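Local atomic coordinates of caltubin, EF-hand (Lymnaea stagnalis, PDB entry 6VAN), a protein that probably binds calcium through EF-hand helix-loop-helix motifs, whose loops hold strontium ions in this crystal. Residues K30-P38 with W83-D91; D92-L100 with Y122-L133. All coordinates share one frame; numbering follows the deposited sequence.

Contact 1 of 2, residues K30-P38 with W83-D91. With SR (strontium ion), chain E.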
# COMPACT_ATOMS: atom_id res chain seq x y z
N LYS A 30 -10.09 5.54 3.69
CA LYS A 30 -10.33 4.62 4.85
C LYS A 30 -10.92 3.31 4.36
O LYS A 30 -10.38 2.27 4.75
CB LYS A 30 -11.23 5.29 5.88
CG LYS A 30 -11.25 4.56 7.21
CD LYS A 30 -11.83 5.37 8.31
CE LYS A 30 -11.91 4.62 9.61
NZ LYS A 30 -12.58 5.44 10.64
N ASN A 31 -11.95 3.33 3.52
CA ASN A 31 -12.59 2.12 2.96
C ASN A 31 -11.57 1.33 2.14
O ASN A 31 -11.60 0.09 2.18
CB ASN A 31 -13.87 2.50 2.22
CG ASN A 31 -15.02 2.71 3.17
OD1 ASN A 31 -14.84 2.69 4.39
ND2 ASN A 31 -16.22 2.90 2.63
N TYR A 32 -10.65 2.04 1.47
CA TYR A 32 -9.51 1.43 0.74
C TYR A 32 -8.62 0.65 1.72
O TYR A 32 -8.46 -0.57 1.58
CB TYR A 32 -8.76 2.52 -0.03
CG TYR A 32 -7.43 2.08 -0.53
CD1 TYR A 32 -7.34 1.12 -1.51
CD2 TYR A 32 -6.26 2.61 -0.02
CE1 TYR A 32 -6.11 0.71 -2.00
CE2 TYR A 32 -5.02 2.21 -0.48
CZ TYR A 32 -4.95 1.24 -1.47
OH TYR A 32 -3.74 0.83 -1.95
N ILE A 33 -8.06 1.33 2.71
CA ILE A 33 -7.09 0.69 3.65
C ILE A 33 -7.82 -0.37 4.49
O ILE A 33 -7.18 -1.38 4.84
CB ILE A 33 -6.36 1.73 4.51
CG1 ILE A 33 -5.53 2.68 3.64
CG2 ILE A 33 -5.52 1.06 5.58
CD1 ILE A 33 -4.87 3.80 4.39
N ARG A 34 -9.10 -0.18 4.80
CA ARG A 34 -9.86 -1.11 5.67
C ARG A 34 -9.95 -2.50 5.04
O ARG A 34 -10.08 -3.46 5.82
CB ARG A 34 -11.28 -0.60 5.92
CG ARG A 34 -11.43 0.13 7.24
CD ARG A 34 -12.89 0.50 7.51
NE ARG A 34 -13.09 1.03 8.85
CZ ARG A 34 -14.19 1.63 9.28
NH1 ARG A 34 -15.22 1.79 8.46
NH2 ARG A 34 -14.26 2.08 10.53
N ARG A 35 -9.90 -2.60 3.71
CA ARG A 35 -9.90 -3.90 3.00
C ARG A 35 -8.82 -4.80 3.63
O ARG A 35 -9.12 -5.96 3.85
CB ARG A 35 -9.69 -3.72 1.50
CG ARG A 35 -10.92 -3.20 0.76
CD ARG A 35 -10.61 -2.54 -0.58
NE ARG A 35 -9.65 -3.25 -1.44
CZ ARG A 35 -8.35 -2.94 -1.59
NH1 ARG A 35 -7.81 -1.92 -0.95
NH2 ARG A 35 -7.59 -3.67 -2.40
N PHE A 36 -7.65 -4.25 3.94
CA PHE A 36 -6.46 -5.07 4.34
C PHE A 36 -5.93 -4.70 5.73
O PHE A 36 -5.12 -5.48 6.25
CB PHE A 36 -5.37 -4.98 3.27
CG PHE A 36 -4.92 -3.60 2.86
CD1 PHE A 36 -5.51 -2.92 1.81
CD2 PHE A 36 -3.83 -3.01 3.47
CE1 PHE A 36 -5.05 -1.69 1.39
CE2 PHE A 36 -3.37 -1.77 3.04
CZ PHE A 36 -4.00 -1.10 2.03
N LYS A 37 -6.34 -3.59 6.32
CA LYS A 37 -6.11 -3.30 7.76
C LYS A 37 -7.45 -2.84 8.31
O LYS A 37 -7.70 -1.64 8.44
CB LYS A 37 -4.96 -2.30 7.98
CG LYS A 37 -4.42 -2.24 9.40
CD LYS A 37 -3.14 -1.42 9.61
CE LYS A 37 -2.55 -1.56 11.01
NZ LYS A 37 -1.21 -0.96 11.13
N PRO A 38 -8.38 -3.78 8.60
CA PRO A 38 -9.76 -3.42 8.95
C PRO A 38 -9.88 -2.46 10.15
O PRO A 38 -10.81 -1.66 10.17
CB PRO A 38 -10.41 -4.77 9.30
CG PRO A 38 -9.59 -5.81 8.58
CD PRO A 38 -8.19 -5.24 8.52
N TRP A 83 3.88 1.36 3.64
CA TRP A 83 3.26 0.06 3.25
C TRP A 83 3.59 -1.01 4.29
O TRP A 83 2.77 -1.86 4.56
CB TRP A 83 3.71 -0.34 1.85
CG TRP A 83 3.27 0.62 0.80
CD1 TRP A 83 4.06 1.41 0.02
CD2 TRP A 83 1.92 0.93 0.44
NE1 TRP A 83 3.29 2.20 -0.77
CE2 TRP A 83 1.97 1.94 -0.53
CE3 TRP A 83 0.68 0.48 0.89
CZ2 TRP A 83 0.81 2.46 -1.11
CZ3 TRP A 83 -0.46 0.99 0.31
CH2 TRP A 83 -0.39 1.96 -0.68
N PHE A 84 4.79 -0.97 4.85
CA PHE A 84 5.18 -1.91 5.93
C PHE A 84 4.16 -1.78 7.08
O PHE A 84 3.59 -2.78 7.53
CB PHE A 84 6.59 -1.58 6.40
CG PHE A 84 7.11 -2.51 7.47
CD1 PHE A 84 7.60 -3.77 7.16
CD2 PHE A 84 7.10 -2.13 8.82
CE1 PHE A 84 8.09 -4.61 8.15
CE2 PHE A 84 7.58 -2.98 9.80
CZ PHE A 84 8.06 -4.22 9.46
N LYS A 85 3.94 -0.55 7.55
CA LYS A 85 3.04 -0.31 8.70
C LYS A 85 1.62 -0.74 8.35
O LYS A 85 0.92 -1.28 9.23
CB LYS A 85 3.12 1.15 9.13
CG LYS A 85 4.47 1.46 9.74
CD LYS A 85 4.51 2.71 10.53
CE LYS A 85 4.30 3.94 9.70
NZ LYS A 85 4.43 5.15 10.56
N LEU A 86 1.17 -0.51 7.13
CA LEU A 86 -0.22 -0.91 6.75
C LEU A 86 -0.36 -2.43 6.71
O LEU A 86 -1.48 -2.92 6.88
CB LEU A 86 -0.58 -0.25 5.42
CG LEU A 86 -0.75 1.26 5.48
CD1 LEU A 86 -1.13 1.80 4.13
CD2 LEU A 86 -1.78 1.67 6.53
N GLN A 87 0.72 -3.17 6.46
CA GLN A 87 0.70 -4.66 6.43
C GLN A 87 0.96 -5.24 7.82
O GLN A 87 0.73 -6.43 8.00
CB GLN A 87 1.70 -5.16 5.40
CG GLN A 87 1.23 -4.87 3.98
CD GLN A 87 2.28 -5.21 2.96
OE1 GLN A 87 2.18 -6.17 2.22
NE2 GLN A 87 3.30 -4.37 2.92
N ASP A 88 1.42 -4.42 8.75
CA ASP A 88 1.74 -4.84 10.13
C ASP A 88 0.45 -4.79 10.93
O ASP A 88 0.21 -3.81 11.67
CB ASP A 88 2.85 -3.98 10.70
CG ASP A 88 3.21 -4.36 12.12
OD1 ASP A 88 2.73 -5.43 12.60
OD2 ASP A 88 3.92 -3.55 12.74
N THR A 89 -0.41 -5.77 10.74
CA THR A 89 -1.81 -5.72 11.21
C THR A 89 -1.87 -5.50 12.73
O THR A 89 -2.76 -4.78 13.19
CB THR A 89 -2.58 -6.96 10.76
OG1 THR A 89 -2.18 -7.20 9.40
CG2 THR A 89 -4.06 -6.75 10.88
N ASN A 90 -0.93 -6.06 13.49
CA ASN A 90 -0.95 -5.97 14.97
C ASN A 90 0.05 -4.91 15.45
O ASN A 90 0.22 -4.84 16.65
CB ASN A 90 -0.72 -7.32 15.64
CG ASN A 90 0.69 -7.83 15.52
OD1 ASN A 90 1.48 -7.35 14.70
ND2 ASN A 90 1.05 -8.81 16.34
N ASP A 91 0.70 -4.16 14.56
CA ASP A 91 1.56 -3.01 14.93
C ASP A 91 2.67 -3.49 15.87
O ASP A 91 3.01 -2.73 16.80
CB ASP A 91 0.73 -1.91 15.62
CG ASP A 91 -0.40 -1.35 14.76
OD1 ASP A 91 -0.13 -1.00 13.58
OD2 ASP A 91 -1.52 -1.26 15.25
SR SR E . 2.91 -7.82 12.85
O HOH W 1 -2.91 -5.11 7.89
O HOH W 2 3.25 -10.03 13.88

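Contact 2 of 2, residues D92-L100 with Y122-L133. With SR (strontium ion), chain F; SR (strontium ion), chain E.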
# COMPACT_ATOMS: atom_id res chain seq x y z
N ASP A 92 3.27 -4.64 15.63
CA ASP A 92 4.41 -5.13 16.46
C ASP A 92 5.75 -4.92 15.76
O ASP A 92 6.75 -5.43 16.25
CB ASP A 92 4.23 -6.59 16.90
CG ASP A 92 4.43 -7.64 15.81
OD1 ASP A 92 4.51 -7.27 14.61
OD2 ASP A 92 4.41 -8.84 16.15
N SER A 93 5.77 -4.22 14.62
CA SER A 93 6.97 -3.81 13.85
C SER A 93 7.61 -5.00 13.11
O SER A 93 8.75 -4.93 12.66
CB SER A 93 7.98 -3.05 14.68
OG SER A 93 7.51 -1.72 14.88
N PHE A 94 6.83 -6.04 12.86
CA PHE A 94 7.19 -7.14 11.93
C PHE A 94 5.99 -7.45 11.07
O PHE A 94 4.88 -7.28 11.55
CB PHE A 94 7.58 -8.43 12.67
CG PHE A 94 8.77 -8.31 13.57
CD1 PHE A 94 10.05 -8.30 13.04
CD2 PHE A 94 8.60 -8.19 14.95
CE1 PHE A 94 11.15 -8.20 13.87
CE2 PHE A 94 9.71 -8.08 15.78
CZ PHE A 94 10.98 -8.08 15.24
N VAL A 95 6.23 -7.83 9.82
CA VAL A 95 5.14 -8.37 8.96
C VAL A 95 5.37 -9.87 8.85
O VAL A 95 6.38 -10.28 8.28
CB VAL A 95 5.03 -7.65 7.60
CG1 VAL A 95 4.56 -6.21 7.81
CG2 VAL A 95 6.31 -7.67 6.75
N THR A 96 4.46 -10.66 9.40
CA THR A 96 4.59 -12.12 9.34
C THR A 96 4.12 -12.65 8.00
O THR A 96 3.35 -12.00 7.29
CB THR A 96 3.77 -12.80 10.43
OG1 THR A 96 2.40 -12.54 10.17
CG2 THR A 96 4.09 -12.35 11.82
N GLU A 97 4.52 -13.86 7.70
CA GLU A 97 4.01 -14.54 6.52
C GLU A 97 2.50 -14.48 6.55
O GLU A 97 1.90 -14.13 5.54
CB GLU A 97 4.53 -15.97 6.49
CG GLU A 97 4.09 -16.73 5.27
CD GLU A 97 4.73 -18.10 5.17
OE1 GLU A 97 5.96 -18.16 5.07
OE2 GLU A 97 3.98 -19.07 5.18
N ALA A 98 1.85 -14.79 7.67
CA ALA A 98 0.37 -14.86 7.70
C ALA A 98 -0.25 -13.48 7.48
O ALA A 98 -1.26 -13.38 6.76
CB ALA A 98 -0.11 -15.45 9.00
N GLU A 99 0.31 -12.42 8.06
CA GLU A 99 -0.21 -11.06 7.84
C GLU A 99 -0.10 -10.70 6.35
O GLU A 99 -1.08 -10.14 5.80
CB GLU A 99 0.58 -10.02 8.65
CG GLU A 99 0.23 -10.03 10.12
CD GLU A 99 1.14 -9.16 10.98
OE1 GLU A 99 2.37 -9.06 10.70
OE2 GLU A 99 0.64 -8.58 11.99
N LEU A 100 1.03 -11.01 5.71
CA LEU A 100 1.24 -10.66 4.29
C LEU A 100 0.27 -11.44 3.40
O LEU A 100 -0.23 -10.85 2.42
CB LEU A 100 2.69 -10.92 3.92
CG LEU A 100 3.72 -10.01 4.58
CD1 LEU A 100 5.11 -10.60 4.42
CD2 LEU A 100 3.63 -8.61 3.98
N TYR A 122 8.37 -12.62 -1.09
CA TYR A 122 8.50 -11.84 0.16
C TYR A 122 9.46 -12.51 1.14
O TYR A 122 10.34 -11.84 1.71
CB TYR A 122 7.16 -11.53 0.79
CG TYR A 122 6.29 -10.58 0.02
CD1 TYR A 122 6.73 -9.91 -1.12
CD2 TYR A 122 5.00 -10.34 0.44
CE1 TYR A 122 5.91 -9.04 -1.80
CE2 TYR A 122 4.18 -9.46 -0.23
CZ TYR A 122 4.64 -8.79 -1.34
OH TYR A 122 3.86 -7.87 -1.99
N MSE A 123 9.32 -13.83 1.33
CA MSE A 123 10.15 -14.54 2.30
C MSE A 123 11.59 -14.68 1.80
O MSE A 123 12.48 -14.98 2.59
CB MSE A 123 9.57 -15.91 2.65
CG MSE A 123 8.36 -15.84 3.55
SE MSE A 123 8.61 -14.82 5.24
CE MSE A 123 7.58 -13.13 5.04
N SER A 124 11.84 -14.41 0.52
CA SER A 124 13.23 -14.41 0.03
C SER A 124 14.04 -13.34 0.78
O SER A 124 15.31 -13.43 0.80
CB SER A 124 13.33 -14.21 -1.46
OG SER A 124 13.09 -12.89 -1.86
N ALA A 125 13.38 -12.33 1.38
CA ALA A 125 14.02 -11.24 2.17
C ALA A 125 14.11 -11.60 3.66
O ALA A 125 14.67 -10.80 4.43
CB ALA A 125 13.27 -9.95 1.96
N ASP A 126 13.65 -12.77 4.08
CA ASP A 126 13.65 -13.18 5.50
C ASP A 126 15.04 -13.75 5.82
O ASP A 126 15.23 -15.00 5.76
CB ASP A 126 12.55 -14.19 5.80
CG ASP A 126 12.47 -14.62 7.24
OD1 ASP A 126 13.12 -13.96 8.07
OD2 ASP A 126 11.74 -15.56 7.53
N ALA A 127 16.00 -12.87 6.11
CA ALA A 127 17.44 -13.24 6.13
C ALA A 127 17.73 -14.19 7.28
O ALA A 127 18.64 -15.03 7.12
CB ALA A 127 18.29 -12.01 6.18
N ASN A 128 16.99 -14.11 8.39
CA ASN A 128 17.20 -14.96 9.59
C ASN A 128 16.17 -16.08 9.68
O ASN A 128 16.18 -16.78 10.70
CB ASN A 128 17.26 -14.14 10.88
CG ASN A 128 15.99 -13.38 11.19
OD1 ASN A 128 15.09 -13.27 10.36
ND2 ASN A 128 15.92 -12.81 12.39
N LYS A 129 15.30 -16.23 8.67
CA LYS A 129 14.32 -17.34 8.53
C LYS A 129 13.42 -17.46 9.78
O LYS A 129 13.03 -18.62 10.13
CB LYS A 129 15.07 -18.65 8.26
CG LYS A 129 15.96 -18.61 7.02
CD LYS A 129 15.21 -18.43 5.73
CE LYS A 129 16.10 -18.48 4.50
NZ LYS A 129 16.81 -19.78 4.41
N ASP A 130 13.01 -16.34 10.38
CA ASP A 130 12.14 -16.37 11.58
C ASP A 130 10.66 -16.24 11.16
O ASP A 130 9.83 -16.16 12.06
CB ASP A 130 12.59 -15.38 12.64
CG ASP A 130 12.43 -13.94 12.24
OD1 ASP A 130 12.04 -13.69 11.07
OD2 ASP A 130 12.68 -13.07 13.10
N GLY A 131 10.35 -16.24 9.86
CA GLY A 131 8.97 -16.28 9.36
C GLY A 131 8.32 -14.90 9.36
O GLY A 131 7.10 -14.80 9.24
N LYS A 132 9.11 -13.85 9.42
CA LYS A 132 8.56 -12.48 9.42
C LYS A 132 9.64 -11.53 8.93
O LYS A 132 10.85 -11.87 8.99
CB LYS A 132 8.04 -12.12 10.80
CG LYS A 132 9.11 -12.00 11.87
CD LYS A 132 8.57 -11.99 13.28
CE LYS A 132 9.66 -11.81 14.31
NZ LYS A 132 9.12 -11.88 15.69
N LEU A 133 9.20 -10.38 8.46
CA LEU A 133 10.14 -9.34 7.96
C LEU A 133 10.16 -8.15 8.90
O LEU A 133 9.11 -7.63 9.27
CB LEU A 133 9.73 -8.87 6.57
CG LEU A 133 9.61 -9.96 5.51
CD1 LEU A 133 9.18 -9.35 4.18
CD2 LEU A 133 10.87 -10.79 5.35
SR SR F . 13.22 -12.02 9.62
SR SR E . 2.91 -7.82 12.85
O HOH W 3 6.52 -10.85 16.01
O HOH W 2 3.25 -10.03 13.88
O HOH W 4 12.75 -10.82 11.79
O HOH W 5 15.11 -10.39 11.04

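Contact 1 of 2, residues K30-P38 with W83-D91
Lys-37 reaches across to Asp-91 and to the backbone oxygens of Lys-85 and Asp-88. Its CG lies anti to the backbone N (chi1 -164°) and the chain beyond is fully extended, which lays the methylenes alongside the carbonyl of Leu-86 and delivers the ammonium to the end of helix 77-87. There NZ has three acceptors. It forms a salt bridge with Asp-91, NZ to OD1 2.7 Å, met on the syn side of the carboxylate, and it donates to Lys-85 O at 2.9 Å from NZ and Asp-88 O at 3.2 Å from NZ. The Asp-88 oxygen is approached from above its carbonyl plane (47° out), while Asp-91 N, closing the type I turn 88-91, reaches it from the opposite face.

One water extends the polar joint: it donates to Phe-36 O and Leu-86 O and accepts from Thr-89 OG1.

Leu-86, Phe-36 and Ile-33 form the apolar cluster. Leu-86 sends CB to the edge of the Phe-36 ring, 4.0 Å from CE2, and CD2 to Ile-33 CG2 at 3.9 Å. The Phe-36 ring, which Val-103 and Ala-106 also touch, lies with one face over Ile-33 O. Set apart from this cluster, Tyr-32 OH makes a plain van der Waals approach to Trp-83 CH2 at 3.8 Å, the side chains crossing at about a right angle.

Asp-88 OD1 and Asn-90 OD1 bind strontium in the EF-hand loop that follows helix 77-87, and Asp-88 OD2 takes the N-H of Ser-93. Set against one carbonyl of the helix's last turn, one just after it and a loop carboxylate, the Lys-37 ammonium would be expected to balance the charge of Asp-91 and the partial charges of both oxygens, tying segment 30-38 to the entrance of a metal loop.

Contact 2 of 2, residues D92-L100 with Y122-L133
Lys-132 lies across the Phe-94 ring: its CG sits between the backbone N and the carbonyl carbon (chi1 67°) and the chain beyond is extended, which carries CE over the ring centre, 3.6 Å from the centroid and 9° off the normal, a CH-pi contact. NZ continues over the same face as a cation-pi partner and reaches Asp-92 OD2 through a water. Replacing Phe-94 by alanine is likely to deprive the lysine methylenes and ammonium of the flat face they rest on, setting that chain free to turn. Behind this pair the backbones run antiparallel: Val-95 N meets Leu-133 O in the carbonyl plane at 2.9 Å, and Leu-133 N returns to Val-95 O at 2.8 Å. This is the short two-stranded sheet that couples paired EF-hand loops, each loop here holding a strontium ion: Phe-94 O binds one and Lys-132 O the other. On the sheet face carrying Val-95 and Leu-133, Val-95 CG2 fits against Leu-133 CB at 3.6 Å. Leu-100 CD1 lies among the Tyr-122 ring, Leu-133 CD1 and, in one of its two conformers, the CE of selenomethionine Met-123. Thr-96 caps helix 97-106 in a capping box with Glu-99, OG1 accepting from Glu-99 N at 3.0 Å, while Glu-97 N bonds to Gly-131 O.

How the contacts relate
The centre of contact 1 lies about 8 Å from that of the chain and the centre of contact 2 about 17 Å, so the first is nearer the interior, though both are partly buried. Contact 1 brings the end of helix 26-34 and the turn after it against helix 77-87, elements far apart in sequence, through side-chain polar bonds and apolar packing. Contact 2 joins two loops of one EF-hand pair, chiefly by strand-to-strand backbone bonds. The two share one strontium ion: Asp-88 and Asn-90 supply ligands from contact 1, Asp-92, Phe-94 and Glu-99 from contact 2, and one coordinating water belongs to both.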